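PDB 5FCY: Red carotenoid protein (RCP) from Nostoc sp., which is a soluble, all-helical carotenoid-binding protein, modelled here with beta-carotene, and probably takes part in cyanobacterial photoprotection. Local coordinates for residues Val23-Ala28 with Ser125-Leu130; Arg88-Leu93 with Asp148-Met153. All blocks are in the same frame, centred on the assembly; numbering follows the deposited sequence.

Interaction 1: Val23-Ala28 with Ser125-Leu130. With BCR (beta-carotene), chain B.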
loop_
_atom_site.group_PDB
_atom_site.type_symbol
_atom_site.label_atom_id
_atom_site.label_comp_id
_atom_site.label_asym_id
_atom_site.label_seq_id
_atom_site.Cartn_x
_atom_site.Cartn_y
_atom_site.Cartn_z
ATOM N N VAL A 23 -2.183 1.828 -11.251
ATOM C CA VAL A 23 -1.415 1.157 -10.202
ATOM C C VAL A 23 -0.426 2.123 -9.563
ATOM O O VAL A 23 -0.324 2.214 -8.334
ATOM C CB VAL A 23 -0.704 -0.083 -10.770
ATOM C CG1 VAL A 23 0.182 -0.732 -9.712
ATOM C CG2 VAL A 23 -1.727 -1.075 -11.271
ATOM N N ASP A 24 0.334 2.845 -10.387
ATOM C CA ASP A 24 1.286 3.809 -9.850
ATOM C C ASP A 24 0.572 4.944 -9.129
ATOM O O ASP A 24 1.046 5.424 -8.094
ATOM C CB ASP A 24 2.167 4.351 -10.972
ATOM C CG ASP A 24 3.263 3.382 -11.374
ATOM O OD1 ASP A 24 3.404 2.334 -10.708
ATOM O OD2 ASP A 24 3.992 3.676 -12.345
ATOM N N GLU A 25 -0.570 5.383 -9.660
ATOM C CA GLU A 25 -1.368 6.392 -8.971
ATOM C C GLU A 25 -1.821 5.890 -7.606
ATOM O O GLU A 25 -1.831 6.646 -6.627
ATOM C CB GLU A 25 -2.574 6.774 -9.830
ATOM C CG GLU A 25 -3.339 7.989 -9.337
ATOM C CD GLU A 25 -2.564 9.278 -9.521
ATOM O OE1 GLU A 25 -1.437 9.223 -10.056
ATOM O OE2 GLU A 25 -3.082 10.345 -9.133
ATOM N N GLN A 26 -2.204 4.613 -7.523
ATOM C CA GLN A 26 -2.594 4.030 -6.243
ATOM C C GLN A 26 -1.438 4.075 -5.254
ATOM O O GLN A 26 -1.609 4.471 -4.096
ATOM C CB GLN A 26 -3.066 2.588 -6.442
ATOM C CG GLN A 26 -4.398 2.448 -7.169
ATOM C CD GLN A 26 -4.936 1.025 -7.155
ATOM O OE1 GLN A 26 -5.043 0.399 -6.101
ATOM N NE2 GLN A 26 -5.277 0.510 -8.331
ATOM N N LEU A 27 -0.251 3.659 -5.696
ATOM C CA LEU A 27 0.910 3.660 -4.814
ATOM C C LEU A 27 1.262 5.074 -4.375
ATOM O O LEU A 27 1.699 5.289 -3.237
ATOM C CB LEU A 27 2.094 2.999 -5.519
ATOM C CG LEU A 27 2.032 1.474 -5.614
ATOM C CD1 LEU A 27 2.935 0.962 -6.726
ATOM C CD2 LEU A 27 2.419 0.849 -4.281
ATOM N N ALA A 28 1.076 6.055 -5.261
ATOM C CA ALA A 28 1.359 7.440 -4.902
ATOM C C ALA A 28 0.417 7.918 -3.806
ATOM O O ALA A 28 0.849 8.525 -2.820
ATOM C CB ALA A 28 1.248 8.337 -6.135
ATOM N N SER A 125 -6.035 15.168 -10.164
ATOM C CA SER A 125 -7.134 15.901 -9.543
ATOM C C SER A 125 -8.026 14.965 -8.740
ATOM O O SER A 125 -8.467 15.306 -7.636
ATOM C CB SER A 125 -7.946 16.628 -10.616
ATOM O OG SER A 125 -9.062 17.293 -10.051
ATOM N N GLU A 126 -8.295 13.773 -9.279
ATOM C CA GLU A 126 -9.131 12.800 -8.583
ATOM C C GLU A 126 -8.462 12.311 -7.303
ATOM O O GLU A 126 -9.116 12.197 -6.259
ATOM C CB GLU A 126 -9.434 11.625 -9.516
ATOM C CG GLU A 126 -10.450 10.630 -8.974
ATOM C CD GLU A 126 -10.666 9.444 -9.900
ATOM O OE1 GLU A 126 -10.068 9.417 -10.998
ATOM O OE2 GLU A 126 -11.435 8.533 -9.527
ATOM N N SER A 127 -7.161 12.019 -7.363
ATOM C CA SER A 127 -6.463 11.481 -6.201
ATOM C C SER A 127 -6.406 12.500 -5.070
ATOM O O SER A 127 -6.691 12.173 -3.913
ATOM C CB SER A 127 -5.056 11.039 -6.598
ATOM O OG SER A 127 -5.106 9.945 -7.493
ATOM N N GLN A 128 -6.032 13.743 -5.384
ATOM C CA GLN A 128 -5.980 14.773 -4.354
ATOM C C GLN A 128 -7.335 14.947 -3.681
ATOM O O GLN A 128 -7.403 15.346 -2.514
ATOM C CB GLN A 128 -5.514 16.099 -4.955
ATOM C CG GLN A 128 -4.965 17.082 -3.931
ATOM C CD GLN A 128 -3.476 16.900 -3.687
ATOM O OE1 GLN A 128 -2.688 16.807 -4.630
ATOM N NE2 GLN A 128 -3.084 16.849 -2.418
ATOM N N GLU A 129 -8.421 14.653 -4.401
ATOM C CA GLU A 129 -9.750 14.715 -3.802
ATOM C C GLU A 129 -9.940 13.587 -2.795
ATOM O O GLU A 129 -10.411 13.813 -1.675
ATOM C CB GLU A 129 -10.815 14.652 -4.898
ATOM C CG GLU A 129 -12.141 15.304 -4.534
ATOM C CD GLU A 129 -12.090 16.818 -4.612
ATOM O OE1 GLU A 129 -12.036 17.474 -3.550
ATOM O OE2 GLU A 129 -12.100 17.353 -5.740
ATOM N N LEU A 130 -9.567 12.360 -3.176
ATOM C CA LEU A 130 -9.626 11.239 -2.243
ATOM C C LEU A 130 -8.767 11.500 -1.014
ATOM O O LEU A 130 -9.190 11.231 0.116
ATOM C CB LEU A 130 -9.174 9.949 -2.931
ATOM C CG LEU A 130 -10.150 9.231 -3.865
ATOM C CD1 LEU A 130 -9.486 7.986 -4.431
ATOM C CD2 LEU A 130 -11.446 8.863 -3.152
HETATM C C1 BCR B . 7.475 4.787 -8.987
HETATM C C2 BCR B . 7.567 5.907 -10.020
HETATM C C3 BCR B . 6.234 6.271 -10.664
HETATM C C4 BCR B . 5.076 6.106 -9.688
HETATM C C5 BCR B . 5.589 6.077 -8.270
HETATM C C6 BCR B . 6.437 5.107 -7.928
HETATM C C7 BCR B . 6.429 4.360 -6.628
HETATM C C8 BCR B . 5.566 4.525 -5.603
HETATM C C9 BCR B . 5.660 3.710 -4.354
HETATM C C10 BCR B . 4.794 3.961 -3.338
HETATM C C11 BCR B . 4.761 3.237 -2.054
HETATM C C33 BCR B . 5.178 7.166 -7.338
HETATM C C31 BCR B . 8.869 4.604 -8.390
HETATM C C32 BCR B . 7.040 3.522 -9.707
HETATM C C34 BCR B . 6.721 2.645 -4.278
HETATM C C12 BCR B . 3.846 3.554 -1.123
HETATM C C13 BCR B . 3.754 2.856 0.186
HETATM C C14 BCR B . 2.801 3.248 1.074
HETATM C C15 BCR B . 2.587 2.649 2.399
HETATM C C16 BCR B . 1.638 3.099 3.234
HETATM C C17 BCR B . 1.470 2.462 4.549
HETATM C C18 BCR B . 0.558 2.840 5.466
HETATM C C19 BCR B . 0.514 2.076 6.742
HETATM C C20 BCR B . -0.385 2.281 7.713
HETATM C C21 BCR B . -0.346 1.464 8.935
HETATM C C22 BCR B . -1.198 1.639 9.963
HETATM C C23 BCR B . -1.037 0.764 11.159
HETATM C C24 BCR B . -1.750 0.919 12.282
HETATM C C25 BCR B . -1.588 0.062 13.493
HETATM C C26 BCR B . -0.672 -0.901 13.605
HETATM C C27 BCR B . -1.137 -2.314 13.872
HETATM C C28 BCR B . -2.473 -2.269 14.602
HETATM C C29 BCR B . -2.569 -1.044 15.504
HETATM C C30 BCR B . -2.479 0.255 14.703
HETATM C C35 BCR B . 4.721 1.736 0.452
HETATM C C36 BCR B . -0.360 3.993 5.169
HETATM C C37 BCR B . -2.236 2.721 9.853
HETATM C C38 BCR B . 0.805 -0.596 13.573
HETATM C C39 BCR B . -1.868 1.356 15.558
HETATM C C40 BCR B . -3.890 0.665 14.300
#
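The flat carboxylate of Glu25 meets Ser127 through OE2, which receives a bond on its anti lone pair, the one turned away from OE1. Ser127 OG is the donor, at 2.6 Å from Glu25 OE2. The other oxygen, OE1, is taken by the hydroxyl of Tyr121. OE2 also accepts from the backbone N of Ser124, just before helix 125-136. Three partners thus hold the two oxygens, and together they should limit rotation of the group.

The side chain of Glu25 leaves its helix with CG anti to the backbone N (chi1 -170°). It then bends at chi2 (70°), which turns the carboxylate to Ser127. Ser127 is buried and also touches Leu21. Between 23-28 and 125-130 the nearest CA atoms, of Glu25 and Ser127, are 7.7 Å apart, and this one polar pair makes the contact.

Other residues of helix 23-35 turn to the carotenoid. Asp24 sits at the C4 corner of the terminal ring, with Asp24 CB 3.6 Å from C4 of beta-carotene. Its OD2 forms a salt bridge with Arg76, so the charge has a mate although the side chain lies against the ligand. Leu27 lies alongside the polyene near the same ring. Leu27 CB is 3.6 Å from C10 of beta-carotene, and its backbone O also approaches this carbon.

Helix 23-35 therefore lines the carotenoid pocket on one side and meets helix 125-136 on another. In this protein the helices surround an elongated carotenoid, consistent with the all-helical fold of the orange carotenoid protein N-terminal family.

Interaction 2: Arg88-Leu93 with Asp148-Met153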
loop_
_atom_site.group_PDB
_atom_site.type_symbol
_atom_site.label_atom_id
_atom_site.label_comp_id
_atom_site.label_asym_id
_atom_site.label_seq_id
_atom_site.Cartn_x
_atom_site.Cartn_y
_atom_site.Cartn_z
ATOM N N ARG A 88 1.468 -14.871 -3.412
ATOM C CA ARG A 88 0.783 -15.932 -2.680
ATOM C C ARG A 88 1.049 -15.817 -1.184
ATOM O O ARG A 88 0.122 -15.887 -0.371
ATOM C CB ARG A 88 1.216 -17.299 -3.210
ATOM C CG ARG A 88 0.502 -17.716 -4.486
ATOM C CD ARG A 88 0.945 -19.089 -4.961
ATOM N NE ARG A 88 1.480 -19.041 -6.322
ATOM C CZ ARG A 88 2.745 -19.278 -6.668
ATOM N NH1 ARG A 88 3.662 -19.609 -5.768
ATOM N NH2 ARG A 88 3.095 -19.193 -7.942
ATOM N N GLU A 89 2.314 -15.626 -0.802
ATOM C CA GLU A 89 2.634 -15.432 0.608
ATOM C C GLU A 89 1.856 -14.256 1.185
ATOM O O GLU A 89 1.232 -14.372 2.246
ATOM C CB GLU A 89 4.137 -15.221 0.785
ATOM C CG GLU A 89 4.950 -16.499 0.678
ATOM C CD GLU A 89 6.432 -16.266 0.879
ATOM O OE1 GLU A 89 6.795 -15.237 1.485
ATOM O OE2 GLU A 89 7.233 -17.111 0.426
ATOM N N TYR A 90 1.879 -13.114 0.499
ATOM C CA TYR A 90 1.069 -11.981 0.924
ATOM C C TYR A 90 -0.388 -12.396 1.091
ATOM O O TYR A 90 -0.978 -12.240 2.165
ATOM C CB TYR A 90 1.196 -10.839 -0.087
ATOM C CG TYR A 90 0.440 -9.588 0.297
ATOM C CD1 TYR A 90 -0.933 -9.499 0.115
ATOM C CD2 TYR A 90 1.100 -8.495 0.836
ATOM C CE1 TYR A 90 -1.624 -8.363 0.465
ATOM C CE2 TYR A 90 0.417 -7.354 1.186
ATOM C CZ TYR A 90 -0.945 -7.292 1.000
ATOM O OH TYR A 90 -1.629 -6.154 1.350
ATOM N N GLY A 91 -0.978 -12.948 0.028
ATOM C CA GLY A 91 -2.388 -13.295 0.041
ATOM C C GLY A 91 -2.780 -14.260 1.140
ATOM O O GLY A 91 -3.963 -14.342 1.485
ATOM N N SER A 92 -1.817 -14.989 1.701
ATOM C CA SER A 92 -2.088 -15.971 2.742
ATOM C C SER A 92 -2.058 -15.382 4.147
ATOM O O SER A 92 -2.295 -16.115 5.114
ATOM C CB SER A 92 -1.073 -17.116 2.658
ATOM O OG SER A 92 0.212 -16.680 3.064
ATOM N N LEU A 93 -1.769 -14.093 4.289
ATOM C CA LEU A 93 -1.656 -13.458 5.591
ATOM C C LEU A 93 -2.972 -12.798 5.985
ATOM O O LEU A 93 -3.886 -12.630 5.177
ATOM C CB LEU A 93 -0.522 -12.429 5.586
ATOM C CG LEU A 93 0.846 -12.967 5.162
ATOM C CD1 LEU A 93 1.898 -11.872 5.229
ATOM C CD2 LEU A 93 1.258 -14.170 6.012
ATOM N N ASP A 148 -9.012 -2.688 4.559
ATOM C CA ASP A 148 -9.837 -3.193 3.467
ATOM C C ASP A 148 -9.184 -2.955 2.112
ATOM O O ASP A 148 -9.411 -3.725 1.173
ATOM C CB ASP A 148 -11.220 -2.541 3.503
ATOM C CG ASP A 148 -11.936 -2.758 4.820
ATOM O OD1 ASP A 148 -11.688 -3.793 5.478
ATOM O OD2 ASP A 148 -12.749 -1.892 5.198
ATOM N N TYR A 149 -8.377 -1.901 1.989
ATOM C CA TYR A 149 -7.718 -1.613 0.719
ATOM C C TYR A 149 -6.625 -2.637 0.422
ATOM O O TYR A 149 -6.534 -3.151 -0.699
ATOM C CB TYR A 149 -7.151 -0.191 0.739
ATOM C CG TYR A 149 -6.214 0.121 -0.403
ATOM C CD1 TYR A 149 -6.626 -0.004 -1.722
ATOM C CD2 TYR A 149 -4.919 0.554 -0.161
ATOM C CE1 TYR A 149 -5.772 0.281 -2.765
ATOM C CE2 TYR A 149 -4.059 0.842 -1.197
ATOM C CZ TYR A 149 -4.491 0.704 -2.498
ATOM O OH TYR A 149 -3.641 0.990 -3.539
ATOM N N VAL A 150 -5.793 -2.956 1.417
ATOM C CA VAL A 150 -4.700 -3.901 1.206
ATOM C C VAL A 150 -5.129 -5.354 1.377
ATOM O O VAL A 150 -4.428 -6.257 0.897
ATOM C CB VAL A 150 -3.522 -3.607 2.156
ATOM C CG1 VAL A 150 -3.053 -2.170 1.995
ATOM C CG2 VAL A 150 -3.896 -3.897 3.609
ATOM N N SER A 151 -6.257 -5.608 2.037
ATOM C CA SER A 151 -6.657 -6.982 2.327
ATOM C C SER A 151 -6.783 -7.845 1.080
ATOM O O SER A 151 -6.269 -8.978 1.087
ATOM C CB SER A 151 -7.969 -6.979 3.116
ATOM O OG SER A 151 -8.504 -8.287 3.194
ATOM N N PRO A 152 -7.447 -7.415 0.007
ATOM C CA PRO A 152 -7.610 -8.286 -1.161
ATOM C C PRO A 152 -6.448 -8.263 -2.142
ATOM O O PRO A 152 -6.578 -8.833 -3.228
ATOM C CB PRO A 152 -8.887 -7.732 -1.808
ATOM C CG PRO A 152 -8.845 -6.282 -1.504
ATOM C CD PRO A 152 -8.214 -6.161 -0.138
ATOM N N MET A 153 -5.321 -7.642 -1.803
ATOM C CA MET A 153 -4.185 -7.621 -2.711
ATOM C C MET A 153 -3.505 -8.991 -2.736
ATOM O O MET A 153 -3.877 -9.917 -2.009
ATOM C CB MET A 153 -3.198 -6.531 -2.303
ATOM C CG MET A 153 -3.716 -5.118 -2.499
ATOM S SD MET A 153 -2.486 -3.897 -2.009
ATOM C CE MET A 153 -3.390 -2.372 -2.248
#
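The backbones come nearest at Gly91 and Met153, whose CA atoms are 6.6 Å apart, where the end of helix 85-91 faces a type I beta turn from Val150 to Met153. The turn is closed by Met153 N, 3.2 Å from Val150 O.

Tyr90 carries the contact. Its CG is anti to the backbone N (chi1 -177°), which sends the ring across to the turn. Tyr90 OH donates to Val150 O at 2.8 Å. Val150 O lies at the ring edge, in the ring plane. Relative to the carbonyl plane, however, the hydroxyl stands 40° out and off the lone pairs. Met153 N reaches the same oxygen from the opposite face, so two donors hold it.

Met153 adds an apolar touch, with its CB 3.7 Å from Tyr90 CE1. Its extended chain then runs on past the hydroxyl to place CE over one face of the Tyr149 ring, offset toward the rim. The Val150 side chain lies beside the Tyr90 hydroxyl.

Tyr90 OH also bonds to Trp102 NE1, and the two rings meet with their planes at about 80°. Trp102, on helix 95-110, touches Val150 and Met153 too. A phenylalanine in place of Tyr90 would probably leave Trp102 NE1 without its acceptor and Val150 O with one donor fewer.

The contact is a buried tyrosine hydroxyl bonded to a main-chain carbonyl. It joins helix 85-91 to the Val150-Met153 turn in the all-helical carotenoid-binding fold, with the Val150 side chain about 7 Å from the beta-carotene.

How the interactions relate
The two contacts lie on opposite sides of the chain's centre, 20 Å apart between their centres. Interaction 1 is partly buried and rests on a carboxylate and a serine. Interaction 2 is buried and mixes a hydroxyl-to-carbonyl bond with apolar and aromatic neighbours. They use different helices, although helices 125-136 and 139-150 follow each other in the chain. A direct link exists: Gln26 OE1 probably accepts a hydrogen bond from Tyr149 OH, tying helix 23-35 to helix 139-150. Interaction 1 includes two residues of the pocket, Asp24 and Leu27. Interaction 2 stands further back from the ligand, its Val150 side chain not in direct contact with it.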